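Local coordinates for ATP/GTP-binding site-containing protein A (Brucella abortus, PDB 6NTR) that functions in the periplasm to maintain cell envelope integrity, at residues Lys77-Val82 with Thr123-Arg128; Glu131-Lys136 with Phe211-Asn216. All blocks are in the same frame, centred on the assembly; numbering follows the deposited sequence.

Contact 1: residues Lys77-Val82 with Thr123-Arg128; sequences KDFRFV and TQFPTR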
loop_
_atom_site.group_PDB
_atom_site.type_symbol
_atom_site.label_atom_id
_atom_site.label_comp_id
_atom_site.label_asym_id
_atom_site.label_seq_id
_atom_site.Cartn_x
_atom_site.Cartn_y
_atom_site.Cartn_z
ATOM N N LYS A 77 -0.514 -14.570 -11.529
ATOM C CA LYS A 77 -1.883 -15.031 -11.714
ATOM C C LYS A 77 -2.539 -15.494 -10.423
ATOM O O LYS A 77 -3.754 -15.723 -10.407
ATOM C CB LYS A 77 -1.940 -16.173 -12.745
ATOM C CG LYS A 77 -2.001 -15.708 -14.197
ATOM C CD LYS A 77 -2.414 -16.831 -15.140
ATOM C CE LYS A 77 -2.833 -16.278 -16.501
ATOM N NZ LYS A 77 -3.393 -17.316 -17.417
ATOM N N ASP A 78 -1.791 -15.624 -9.349
ATOM C CA ASP A 78 -2.372 -15.998 -8.078
ATOM C C ASP A 78 -1.970 -14.981 -7.020
ATOM O O ASP A 78 -0.942 -14.311 -7.142
ATOM C CB ASP A 78 -1.928 -17.392 -7.670
ATOM C CG ASP A 78 -2.610 -17.863 -6.410
ATOM O OD1 ASP A 78 -3.861 -17.800 -6.360
ATOM O OD2 ASP A 78 -1.893 -18.240 -5.456
ATOM N N PHE A 79 -2.790 -14.876 -5.975
ATOM C CA PHE A 79 -2.590 -13.866 -4.938
ATOM C C PHE A 79 -3.251 -14.365 -3.660
ATOM O O PHE A 79 -4.481 -14.381 -3.572
ATOM C CB PHE A 79 -3.170 -12.525 -5.387
ATOM C CG PHE A 79 -2.895 -11.389 -4.457
ATOM C CD1 PHE A 79 -1.609 -11.059 -4.102
ATOM C CD2 PHE A 79 -3.930 -10.616 -3.975
ATOM C CE1 PHE A 79 -1.358 -9.996 -3.263
ATOM C CE2 PHE A 79 -3.688 -9.556 -3.138
ATOM C CZ PHE A 79 -2.397 -9.248 -2.780
ATOM N N ARG A 80 -2.446 -14.802 -2.695
ATOM C CA ARG A 80 -2.941 -15.241 -1.396
ATOM C C ARG A 80 -2.843 -14.091 -0.398
ATOM O O ARG A 80 -1.843 -13.373 -0.370
ATOM C CB ARG A 80 -2.149 -16.450 -0.882
ATOM C CG ARG A 80 -2.410 -17.768 -1.621
ATOM C CD ARG A 80 -1.736 -18.973 -0.935
ATOM N NE ARG A 80 -0.452 -19.330 -1.539
ATOM C CZ ARG A 80 -0.307 -20.233 -2.503
ATOM N NH1 ARG A 80 -1.369 -20.871 -2.973
ATOM N NH2 ARG A 80 0.896 -20.500 -2.992
ATOM N N PHE A 81 -3.877 -13.927 0.431
ATOM C CA PHE A 81 -3.949 -12.773 1.337
ATOM C C PHE A 81 -4.650 -13.040 2.680
ATOM O O PHE A 81 -5.677 -13.723 2.726
ATOM C CB PHE A 81 -4.642 -11.588 0.629
ATOM C CG PHE A 81 -6.031 -11.888 0.126
ATOM C CD1 PHE A 81 -7.143 -11.661 0.925
ATOM C CD2 PHE A 81 -6.220 -12.360 -1.155
ATOM C CE1 PHE A 81 -8.402 -11.918 0.456
ATOM C CE2 PHE A 81 -7.477 -12.624 -1.622
ATOM C CZ PHE A 81 -8.568 -12.403 -0.820
ATOM N N VAL A 82 -4.105 -12.452 3.764
ATOM C CA VAL A 82 -4.672 -12.501 5.121
ATOM C C VAL A 82 -4.675 -11.097 5.726
ATOM O O VAL A 82 -3.624 -10.453 5.807
ATOM C CB VAL A 82 -3.896 -13.454 6.075
ATOM C CG1 VAL A 82 -4.627 -13.639 7.410
ATOM C CG2 VAL A 82 -3.648 -14.814 5.477
ATOM N N THR A 123 -8.078 -8.124 -13.577
ATOM C CA THR A 123 -7.168 -7.063 -13.172
ATOM C C THR A 123 -5.750 -7.527 -12.947
ATOM O O THR A 123 -5.309 -8.480 -13.547
ATOM C CB THR A 123 -7.699 -6.300 -11.944
ATOM O OG1 THR A 123 -6.881 -5.160 -11.695
ATOM C CG2 THR A 123 -7.681 -7.166 -10.743
ATOM N N GLN A 124 -5.031 -6.805 -12.105
ATOM C CA GLN A 124 -3.657 -7.120 -11.752
ATOM C C GLN A 124 -3.504 -7.069 -10.229
ATOM O O GLN A 124 -4.405 -6.657 -9.529
ATOM C CB GLN A 124 -2.643 -6.253 -12.482
ATOM C CG GLN A 124 -2.740 -4.776 -12.203
ATOM C CD GLN A 124 -1.521 -4.025 -12.665
ATOM O OE1 GLN A 124 -0.538 -4.613 -13.077
ATOM N NE2 GLN A 124 -1.581 -2.718 -12.588
ATOM N N PHE A 125 -2.383 -7.546 -9.732
ATOM C CA PHE A 125 -2.158 -7.570 -8.311
ATOM C C PHE A 125 -1.045 -6.628 -7.947
ATOM O O PHE A 125 -0.341 -6.150 -8.791
ATOM C CB PHE A 125 -1.967 -8.999 -7.784
ATOM C CG PHE A 125 -3.128 -9.905 -8.052
ATOM C CD1 PHE A 125 -4.365 -9.596 -7.610
ATOM C CD2 PHE A 125 -2.969 -11.036 -8.779
ATOM C CE1 PHE A 125 -5.435 -10.407 -7.866
ATOM C CE2 PHE A 125 -4.027 -11.855 -9.038
ATOM C CZ PHE A 125 -5.265 -11.540 -8.585
ATOM N N PRO A 126 -0.828 -6.431 -6.648
ATOM C CA PRO A 126 0.104 -5.406 -6.194
ATOM C C PRO A 126 1.519 -5.482 -6.699
ATOM O O PRO A 126 2.050 -4.429 -7.006
ATOM C CB PRO A 126 0.099 -5.595 -4.683
ATOM C CG PRO A 126 -1.267 -6.079 -4.393
ATOM C CD PRO A 126 -1.637 -6.961 -5.542
ATOM N N THR A 127 2.148 -6.635 -6.760
ATOM C CA THR A 127 3.488 -6.617 -7.293
ATOM C C THR A 127 3.531 -6.248 -8.773
ATOM O O THR A 127 4.409 -5.521 -9.184
ATOM C CB THR A 127 4.280 -7.877 -6.987
ATOM O OG1 THR A 127 4.490 -7.941 -5.578
ATOM C CG2 THR A 127 5.619 -7.807 -7.659
ATOM N N ARG A 128 2.602 -6.768 -9.569
ATOM C CA ARG A 128 2.588 -6.461 -10.990
ATOM C C ARG A 128 2.325 -4.985 -11.208
ATOM O O ARG A 128 3.058 -4.329 -11.915
ATOM C CB ARG A 128 1.521 -7.279 -11.693
ATOM C CG ARG A 128 1.882 -7.688 -13.104
ATOM C CD ARG A 128 2.639 -9.000 -13.101
ATOM N NE ARG A 128 2.310 -9.830 -14.247
ATOM C CZ ARG A 128 2.971 -10.926 -14.585
ATOM N NH1 ARG A 128 3.996 -11.334 -13.863
ATOM N NH2 ARG A 128 2.602 -11.612 -15.647
#
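The first turn of helix 126-138 and the loop leading into it pack here against the opening residues of strand 78-87, one of the antiparallel strands of the beta-barrel-like fold. Two phenylalanines and a proline carry the contact, and no hydrogen bond crosses it. With Phe79 CG anti to its backbone N (chi1 -174°) and CG of Phe125, the N-cap residue, anti to its carbonyl carbon, the two rings come side by side and the Phe79 methylene faces the Phe125 ring. The two side chains cross obliquely, their ring planes only 16° from parallel, but the rings are slid apart: the centroids lie 5.0 Å from each other and there is little overlap. What sits over the centre of the Phe125 ring is instead that methylene, with Phe79 CB 3.6 Å from the Phe125 centroid and 6° off the normal, a nearly axial CH-pi contact. At the edge of the same ring, near its plane, the backbone O of Lys77 lies 4.1 Å from Phe125 CE2. The Pro126 side chain runs at about a right angle to that of Phe79. Pro126 CD stands over the face of the Phe79 ring, 4.0 Å from the Phe79 centroid and displaced toward the rim, and it comes within 3.7 Å of Phe79 CZ. Phe125 CB lies over that same face, so consecutive residues at the helix start cover one side of a single ring. Beyond the two segments, Glu72 of strand 62-72 accepts a hydrogen bond from Thr127 N and a weak one from Arg128 N, placing a carboxylate at the helix N-terminus, where the helix dipole would probably stabilise its charge. The whole is a helix start packed through CH-pi contacts on the antiparallel strands of a beta-barrel-like fold.

Contact 2: residues Glu131-Lys136 with Phe211-Asn216; sequences EELIGK and FKLYRN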
loop_
_atom_site.group_PDB
_atom_site.type_symbol
_atom_site.label_atom_id
_atom_site.label_comp_id
_atom_site.label_asym_id
_atom_site.label_seq_id
_atom_site.Cartn_x
_atom_site.Cartn_y
_atom_site.Cartn_z
ATOM N N GLU A 131 5.221 -3.101 -10.489
ATOM C CA GLU A 131 6.183 -3.254 -11.577
ATOM C C GLU A 131 5.796 -2.407 -12.774
ATOM O O GLU A 131 6.655 -1.809 -13.427
ATOM C CB GLU A 131 6.292 -4.720 -11.988
ATOM C CG GLU A 131 7.053 -5.570 -11.017
ATOM C CD GLU A 131 7.235 -6.978 -11.516
ATOM O OE1 GLU A 131 6.215 -7.663 -11.752
ATOM O OE2 GLU A 131 8.396 -7.403 -11.676
ATOM N N GLU A 132 4.505 -2.356 -13.080
ATOM C CA GLU A 132 4.021 -1.531 -14.179
ATOM C C GLU A 132 4.228 -0.052 -13.899
ATOM O O GLU A 132 4.460 0.736 -14.818
ATOM C CB GLU A 132 2.548 -1.821 -14.394
ATOM C CG GLU A 132 1.896 -1.016 -15.440
ATOM C CD GLU A 132 0.415 -1.201 -15.371
ATOM O OE1 GLU A 132 -0.159 -0.836 -14.318
ATOM O OE2 GLU A 132 -0.164 -1.738 -16.341
ATOM N N LEU A 133 4.086 0.347 -12.642
ATOM C CA LEU A 133 4.348 1.726 -12.283
ATOM C C LEU A 133 5.788 2.094 -12.575
ATOM O O LEU A 133 6.056 3.149 -13.153
ATOM C CB LEU A 133 4.008 1.931 -10.815
ATOM C CG LEU A 133 4.449 3.171 -10.044
ATOM C CD1 LEU A 133 4.323 4.438 -10.837
ATOM C CD2 LEU A 133 3.571 3.259 -8.840
ATOM N N ILE A 134 6.730 1.224 -12.207
ATOM C CA ILE A 134 8.143 1.504 -12.462
ATOM C C ILE A 134 8.417 1.547 -13.954
ATOM O O ILE A 134 9.086 2.459 -14.449
ATOM C CB ILE A 134 9.054 0.471 -11.769
ATOM C CG1 ILE A 134 8.881 0.515 -10.255
ATOM C CG2 ILE A 134 10.505 0.734 -12.092
ATOM C CD1 ILE A 134 9.506 -0.662 -9.553
ATOM N N GLY A 135 7.923 0.562 -14.691
ATOM C CA GLY A 135 8.155 0.499 -16.119
ATOM C C GLY A 135 7.655 1.741 -16.820
ATOM O O GLY A 135 8.410 2.434 -17.501
ATOM N N LYS A 136 6.374 2.037 -16.636
ATOM C CA LYS A 136 5.815 3.254 -17.199
ATOM C C LYS A 136 6.661 4.461 -16.815
ATOM O O LYS A 136 6.970 5.307 -17.654
ATOM C CB LYS A 136 4.363 3.406 -16.744
ATOM C CG LYS A 136 3.505 2.247 -17.245
ATOM C CD LYS A 136 2.032 2.571 -17.398
ATOM C CE LYS A 136 1.331 1.508 -18.254
ATOM N NZ LYS A 136 -0.027 1.902 -18.733
ATOM N N PHE A 211 3.985 9.430 -2.730
ATOM C CA PHE A 211 5.223 8.861 -2.260
ATOM C C PHE A 211 6.370 9.078 -3.220
ATOM O O PHE A 211 6.157 9.355 -4.367
ATOM C CB PHE A 211 5.048 7.354 -1.965
ATOM C CG PHE A 211 4.649 6.530 -3.148
ATOM C CD1 PHE A 211 3.335 6.379 -3.486
ATOM C CD2 PHE A 211 5.590 5.904 -3.911
ATOM C CE1 PHE A 211 2.971 5.631 -4.567
ATOM C CE2 PHE A 211 5.229 5.159 -4.995
ATOM C CZ PHE A 211 3.918 5.023 -5.320
ATOM N N LYS A 212 7.586 8.923 -2.726
ATOM C CA LYS A 212 8.790 9.021 -3.529
ATOM C C LYS A 212 9.216 7.582 -3.773
ATOM O O LYS A 212 9.432 6.842 -2.840
ATOM C CB LYS A 212 9.872 9.765 -2.772
ATOM C CG LYS A 212 9.666 11.263 -2.713
ATOM C CD LYS A 212 10.691 11.924 -1.819
ATOM C CE LYS A 212 10.732 13.431 -2.004
ATOM N NZ LYS A 212 9.430 14.000 -2.429
ATOM N N LEU A 213 9.345 7.180 -5.024
ATOM C CA LEU A 213 9.664 5.806 -5.360
ATOM C C LEU A 213 10.984 5.547 -6.066
ATOM O O LEU A 213 11.343 6.261 -6.980
ATOM C CB LEU A 213 8.519 5.263 -6.203
ATOM C CG LEU A 213 8.687 4.050 -7.099
ATOM C CD1 LEU A 213 8.417 2.788 -6.312
ATOM C CD2 LEU A 213 7.712 4.139 -8.249
ATOM N N TYR A 214 11.695 4.518 -5.619
ATOM C CA TYR A 214 12.968 4.091 -6.190
ATOM C C TYR A 214 12.736 3.075 -7.297
ATOM O O TYR A 214 11.716 2.394 -7.340
ATOM C CB TYR A 214 13.876 3.473 -5.124
ATOM C CG TYR A 214 14.395 4.468 -4.145
ATOM C CD1 TYR A 214 13.589 4.937 -3.123
ATOM C CD2 TYR A 214 15.685 4.959 -4.246
ATOM C CE1 TYR A 214 14.048 5.875 -2.224
ATOM C CE2 TYR A 214 16.156 5.892 -3.354
ATOM C CZ TYR A 214 15.332 6.348 -2.344
ATOM O OH TYR A 214 15.789 7.284 -1.452
ATOM N N ARG A 215 13.709 2.973 -8.198
ATOM C CA ARG A 215 13.632 1.973 -9.257
ATOM C C ARG A 215 13.536 0.543 -8.715
ATOM O O ARG A 215 13.015 -0.339 -9.411
ATOM C CB ARG A 215 14.850 2.108 -10.173
ATOM C CG ARG A 215 14.563 1.893 -11.620
ATOM C CD ARG A 215 15.558 2.666 -12.451
ATOM N NE ARG A 215 16.935 2.188 -12.320
ATOM C CZ ARG A 215 17.661 1.708 -13.329
ATOM N NH1 ARG A 215 17.154 1.666 -14.554
ATOM N NH2 ARG A 215 18.905 1.304 -13.125
ATOM N N ASN A 216 14.022 0.291 -7.494
ATOM C CA ASN A 216 14.054 -1.051 -6.923
ATOM C C ASN A 216 12.861 -1.340 -6.027
ATOM O O ASN A 216 12.909 -2.289 -5.236
ATOM C CB ASN A 216 15.351 -1.270 -6.145
ATOM C CG ASN A 216 15.530 -0.276 -5.016
ATOM O OD1 ASN A 216 14.592 0.418 -4.634
ATOM N ND2 ASN A 216 16.737 -0.214 -4.464
#
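Helix 126-138 lies across the end of strand 207-214; the axes of 131-136 and 211-214 cross at -80° and approach to 10.2 Å, a spacing bridged by apolar side chains. Leu133 and Ile134 are the bumps on the helix side. Leu133, its CG anti to the backbone N (chi1 166°), extends toward the strand and splits its contacts between two residues. Its branch point CG meets Leu213 CD2 tip to tip at 3.8 Å, while its methyl CD2 reaches the edge of the Phe211 ring, 4.0 Å from Phe211 CZ and near the ring plane. The leucine end thus fits between the aromatic edge and the methyl of Leu213, two residues along the strand and pointing to the same side. Leu213 CD2 in turn enters the notch between neighbouring helix residues, as it also lies 4.3 Å from Ile134 CG1. Ile134 packs against the backbone at Arg215: its CD1 comes to 3.5 Å from the backbone O of Arg215, and its CG2 touches the Arg215 side chain at CG. The Arg215 chain then leads outward, toward a long, weak ion pair with Glu138. Around this apolar contact, Ile192 of strand 187-195 and Tyr144 of strand 143-148 also touch Leu133, and Val3 packs on Ile134, so the helix rests on several strands and the N-terminal segment.

In the fold
Contact 1 and contact 2 lie in series along the chain, the first pairing 77-82 with 123-128 and the second 131-136 with 211-216, their centres about 17 Å apart. Both use helix 126-138: its N-terminal turn meets strand 78-87, and its later turns meet strand 207-214. A probable hydrogen bond joins them directly, Gln124 NE2 to Glu132 OE1 at 2.9 Å. The two strands are far apart in sequence, and neither is paired with the other, so this one helix packs against separate regions of the antiparallel beta structure. It thereby meets strands from both earlier and later parts of the chain within the beta-barrel-like EipB fold.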